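Local coordinates for putative acyl-[acyl-carrier-protein]--UDP-N-acetylglucosamine O-acyltransferase (Bacteroides fragilis, PDB 4R36), which probably transfers an acyl chain from acyl carrier protein to UDP-N-acetylglucosamine, the first step of lipid A synthesis, as a trimer of left-handed beta-helices, at residues A[59-71]-A[75-87]. Numbering follows the deposited sequence.
Sequences MANANILYGSRIG and TIFPGAVIGAIPQ
Over one face of the Phe77 ring sits the sulfur of Met59, SD lying 4.0 Å from the ring centroid and displaced toward the rim: a Met-aromatic contact. The two side chains run alongside each other in the same direction, and the bend at the end of the methionine (chi3 65°) swings CE back to the Pro78 ring, whose CD also packs on Met59 CB at 3.6 Å. Arg107 makes a cation-pi contact with the same phenylalanine. At the backbone of the same methionine, Met59 N donates to Ile76 O at 2.8 Å, almost straight at 172°.

Farther along, the chains pair in parallel, Asn63 beside Val81 and Ile64 beside Ile82. Ala80 O accepts from Asn63 N, Asn63 O from Ile82 N at 2.9 Å, and Ile82 O from Leu65 N at 2.7 Å. Inside the coil, Ile64 CD1 and Ile70 CD1 each meet Ile76 tip to tip, Ile70 CD1 standing 3.9 Å from Ile76 CD1, while Ile64 and Ile82 lie flank to flank. On the outward face Leu65 CD1 rests against Val81 CG1; Leu65 CD1 is also 3.7 Å from Ala84 CB. At the corner Leu65 O takes two bonds, from Ser68 N and Ser68 OG, the hydroxyl approaching in the carbonyl plane on a lone pair; a water donates to both Tyr66 O and Gly83 O, bridging the turn of residues 65 to 68 to the chain at Gly83.

Strands 63-64, 68-70 and 75-76 pass through the three sheets of the left-handed beta-helix, the hexapeptide-repeat fold, and 81-82 returns one coil on. Leu65 and Met59 pack on Met59 of the second subunit and Leu65 of the third, respectively, and a calcium ion lies near Gly79. Within the chain, strand 63-64 runs between strands 45-46 and 81-82, and strand 68-70 between strands 51-52 and 97-100.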
loop_
_atom_site.group_PDB
_atom_site.type_symbol
_atom_site.label_atom_id
_atom_site.label_comp_id
_atom_site.label_asym_id
_atom_site.label_seq_id
_atom_site.Cartn_x
_atom_site.Cartn_y
_atom_site.Cartn_z
ATOM N N MET A 59 -10.477 17.953 6.587
ATOM C CA MET A 59 -9.687 18.603 5.623
ATOM C C MET A 59 -10.138 18.377 4.202
ATOM O O MET A 59 -10.987 17.572 3.920
ATOM C CB MET A 59 -8.172 18.228 5.795
ATOM C CG MET A 59 -7.733 18.529 7.207
ATOM S SD MET A 59 -6.060 18.061 7.650
ATOM C CE MET A 59 -5.137 19.141 6.578
ATOM N N ALA A 60 -9.515 19.099 3.303
ATOM C CA ALA A 60 -9.937 19.146 1.899
ATOM C C ALA A 60 -9.993 17.828 1.216
ATOM O O ALA A 60 -9.123 16.968 1.394
ATOM C CB ALA A 60 -9.064 20.095 1.115
ATOM N N ASN A 61 -11.012 17.665 0.387
ATOM C CA ASN A 61 -11.193 16.490 -0.440
ATOM C C ASN A 61 -11.427 15.203 0.361
ATOM O O ASN A 61 -11.238 14.162 -0.156
ATOM C CB ASN A 61 -10.037 16.309 -1.445
ATOM C CG ASN A 61 -9.941 17.482 -2.482
ATOM O OD1 ASN A 61 -10.594 17.472 -3.545
ATOM N ND2 ASN A 61 -9.116 18.471 -2.163
ATOM N N ALA A 62 -11.886 15.277 1.597
ATOM C CA ALA A 62 -12.260 14.111 2.353
ATOM C C ALA A 62 -13.713 13.800 2.015
ATOM O O ALA A 62 -14.460 14.719 1.598
ATOM C CB ALA A 62 -12.076 14.359 3.838
ATOM N N ASN A 63 -14.117 12.539 2.226
ATOM C CA ASN A 63 -15.442 12.058 1.902
ATOM C C ASN A 63 -16.066 11.363 3.116
ATOM O O ASN A 63 -15.469 10.401 3.674
ATOM C CB ASN A 63 -15.395 11.111 0.739
ATOM C CG ASN A 63 -14.633 11.689 -0.459
ATOM O OD1 ASN A 63 -13.367 11.649 -0.587
ATOM N ND2 ASN A 63 -15.362 12.135 -1.329
ATOM N N ILE A 64 -17.222 11.862 3.581
ATOM C CA ILE A 64 -17.952 11.286 4.682
ATOM C C ILE A 64 -19.287 10.809 4.133
ATOM O O ILE A 64 -20.222 11.630 3.808
ATOM C CB ILE A 64 -18.176 12.307 5.824
ATOM C CG1 ILE A 64 -16.935 13.131 6.163
ATOM C CG2 ILE A 64 -18.741 11.620 7.093
ATOM C CD1 ILE A 64 -15.801 12.317 6.734
ATOM N N LEU A 65 -19.407 9.487 3.996
ATOM C CA LEU A 65 -20.520 8.904 3.266
ATOM C C LEU A 65 -21.656 8.349 4.150
ATOM O O LEU A 65 -21.536 8.209 5.392
ATOM C CB LEU A 65 -19.980 7.799 2.343
ATOM C CG LEU A 65 -18.815 8.138 1.400
ATOM C CD1 LEU A 65 -18.480 6.878 0.587
ATOM C CD2 LEU A 65 -19.198 9.288 0.488
ATOM N N TYR A 66 -22.768 8.092 3.482
ATOM C CA TYR A 66 -23.966 7.536 4.065
ATOM C C TYR A 66 -23.629 6.454 5.094
ATOM O O TYR A 66 -22.980 5.427 4.768
ATOM C CB TYR A 66 -24.761 6.918 2.899
ATOM C CG TYR A 66 -26.070 6.323 3.279
ATOM C CD1 TYR A 66 -26.163 5.013 3.706
ATOM C CD2 TYR A 66 -27.271 7.077 3.174
ATOM C CE1 TYR A 66 -27.388 4.447 4.015
ATOM C CE2 TYR A 66 -28.503 6.505 3.509
ATOM C CZ TYR A 66 -28.565 5.218 3.932
ATOM O OH TYR A 66 -29.764 4.644 4.258
ATOM N N GLY A 67 -24.042 6.703 6.334
ATOM C CA GLY A 67 -23.859 5.754 7.396
ATOM C C GLY A 67 -22.724 6.096 8.342
ATOM O O GLY A 67 -22.465 5.348 9.272
ATOM N N SER A 68 -22.005 7.160 8.087
ATOM C CA SER A 68 -20.900 7.535 8.973
ATOM C C SER A 68 -21.373 8.148 10.260
ATOM O O SER A 68 -22.375 8.900 10.277
ATOM C CB SER A 68 -19.982 8.520 8.316
ATOM O OG SER A 68 -19.418 8.036 7.085
ATOM N N ARG A 69 -20.636 7.829 11.331
ATOM C CA ARG A 69 -20.857 8.343 12.647
ATOM C C ARG A 69 -19.521 8.723 13.219
ATOM O O ARG A 69 -18.627 7.857 13.402
ATOM C CB ARG A 69 -21.489 7.289 13.517
ATOM C CG ARG A 69 -22.761 6.643 12.978
ATOM C CD ARG A 69 -23.961 7.577 13.086
ATOM N NE ARG A 69 -25.163 6.951 12.571
ATOM C CZ ARG A 69 -25.662 7.084 11.350
ATOM N NH1 ARG A 69 -25.057 7.800 10.424
ATOM N NH2 ARG A 69 -26.803 6.467 11.046
ATOM N N ILE A 70 -19.357 10.010 13.473
ATOM C CA ILE A 70 -18.146 10.576 13.921
ATOM C C ILE A 70 -18.358 11.278 15.243
ATOM O O ILE A 70 -19.269 12.127 15.396
ATOM C CB ILE A 70 -17.575 11.512 12.832
ATOM C CG1 ILE A 70 -17.170 10.659 11.591
ATOM C CG2 ILE A 70 -16.414 12.341 13.346
ATOM C CD1 ILE A 70 -17.042 11.478 10.339
ATOM N N GLY A 71 -17.483 10.969 16.190
ATOM C CA GLY A 71 -17.517 11.585 17.523
ATOM C C GLY A 71 -16.982 12.977 17.604
ATOM O O GLY A 71 -17.193 13.797 16.703
ATOM N N THR A 75 -9.483 14.646 13.722
ATOM C CA THR A 75 -9.040 15.302 12.480
ATOM C C THR A 75 -9.009 14.299 11.359
ATOM O O THR A 75 -8.438 13.190 11.527
ATOM C CB THR A 75 -7.612 15.884 12.640
ATOM O OG1 THR A 75 -7.521 16.676 13.836
ATOM C CG2 THR A 75 -7.185 16.713 11.492
ATOM N N ILE A 76 -9.657 14.651 10.265
ATOM C CA ILE A 76 -9.809 13.761 9.102
ATOM C C ILE A 76 -9.078 14.458 7.996
ATOM O O ILE A 76 -9.438 15.580 7.551
ATOM C CB ILE A 76 -11.304 13.457 8.847
ATOM C CG1 ILE A 76 -11.848 12.717 10.085
ATOM C CG2 ILE A 76 -11.511 12.658 7.590
ATOM C CD1 ILE A 76 -13.326 12.529 9.993
ATOM N N PHE A 77 -8.018 13.787 7.499
ATOM C CA PHE A 77 -7.128 14.362 6.558
ATOM C C PHE A 77 -7.597 14.248 5.153
ATOM O O PHE A 77 -8.492 13.445 4.832
ATOM C CB PHE A 77 -5.712 13.735 6.746
ATOM C CG PHE A 77 -4.989 14.271 7.925
ATOM C CD1 PHE A 77 -5.416 13.978 9.238
ATOM C CD2 PHE A 77 -3.884 15.068 7.766
ATOM C CE1 PHE A 77 -4.739 14.480 10.322
ATOM C CE2 PHE A 77 -3.192 15.539 8.879
ATOM C CZ PHE A 77 -3.630 15.250 10.146
ATOM N N PRO A 78 -6.942 14.977 4.231
ATOM C CA PRO A 78 -7.388 14.927 2.815
ATOM C C PRO A 78 -7.465 13.560 2.179
ATOM O O PRO A 78 -6.518 12.739 2.357
ATOM C CB PRO A 78 -6.343 15.766 2.069
ATOM C CG PRO A 78 -5.902 16.718 3.133
ATOM C CD PRO A 78 -5.791 15.860 4.380
ATOM N N GLY A 79 -8.549 13.295 1.454
ATOM C CA GLY A 79 -8.665 12.047 0.691
ATOM C C GLY A 79 -9.128 10.844 1.524
ATOM O O GLY A 79 -9.428 9.832 0.939
ATOM N N ALA A 80 -9.293 10.976 2.848
ATOM C CA ALA A 80 -9.935 9.920 3.616
ATOM C C ALA A 80 -11.369 9.674 3.155
ATOM O O ALA A 80 -12.066 10.598 2.685
ATOM C CB ALA A 80 -9.913 10.252 5.077
ATOM N N VAL A 81 -11.781 8.416 3.197
ATOM C CA VAL A 81 -13.095 8.062 2.796
ATOM C C VAL A 81 -13.707 7.234 3.926
ATOM O O VAL A 81 -13.347 6.040 4.098
ATOM C CB VAL A 81 -13.096 7.279 1.467
ATOM C CG1 VAL A 81 -14.528 6.989 1.024
ATOM C CG2 VAL A 81 -12.316 8.034 0.361
ATOM N N ILE A 82 -14.693 7.797 4.595
ATOM C CA ILE A 82 -15.414 7.109 5.654
ATOM C C ILE A 82 -16.823 6.764 5.215
ATOM O O ILE A 82 -17.545 7.610 4.664
ATOM C CB ILE A 82 -15.414 7.979 6.923
ATOM C CG1 ILE A 82 -13.960 8.275 7.373
ATOM C CG2 ILE A 82 -16.161 7.296 8.060
ATOM C CD1 ILE A 82 -13.859 9.191 8.558
ATOM N N GLY A 83 -17.193 5.482 5.381
ATOM C CA GLY A 83 -18.527 5.006 5.195
ATOM C C GLY A 83 -18.890 4.396 3.879
ATOM O O GLY A 83 -20.054 4.037 3.676
ATOM N N ALA A 84 -17.922 4.176 2.993
ATOM C CA ALA A 84 -18.247 3.477 1.767
ATOM C C ALA A 84 -18.739 2.060 2.039
ATOM O O ALA A 84 -18.395 1.445 3.090
ATOM C CB ALA A 84 -17.070 3.451 0.827
ATOM N N ILE A 85 -19.565 1.559 1.121
ATOM C CA ILE A 85 -20.106 0.236 1.251
ATOM C C ILE A 85 -18.979 -0.823 1.352
ATOM O O ILE A 85 -17.877 -0.607 0.822
ATOM C CB ILE A 85 -21.080 -0.156 0.149
ATOM C CG1 ILE A 85 -20.403 -0.136 -1.232
ATOM C CG2 ILE A 85 -22.302 0.779 0.211
ATOM C CD1 ILE A 85 -21.264 -0.699 -2.304
ATOM N N PRO A 86 -19.246 -1.941 2.037
ATOM C CA PRO A 86 -18.282 -2.988 2.148
ATOM C C PRO A 86 -17.687 -3.423 0.806
ATOM O O PRO A 86 -18.340 -3.420 -0.219
ATOM C CB PRO A 86 -19.080 -4.149 2.761
ATOM C CG PRO A 86 -20.181 -3.506 3.544
ATOM C CD PRO A 86 -20.461 -2.202 2.847
ATOM N N GLN A 87 -16.445 -3.849 0.836
ATOM C CA GLN A 87 -15.846 -4.492 -0.270
ATOM C C GLN A 87 -16.281 -5.987 -0.341
ATOM O O GLN A 87 -16.142 -6.617 -1.340
ATOM C CB GLN A 87 -14.318 -4.307 -0.228
ATOM C CG GLN A 87 -13.867 -2.852 -0.404
ATOM C CD GLN A 87 -12.370 -2.710 -0.394
ATOM O OE1 GLN A 87 -11.672 -3.368 0.360
ATOM N NE2 GLN A 87 -11.906 -1.782 -1.105
HETATM O O HOH W 1 -22.308 4.299 2.374
#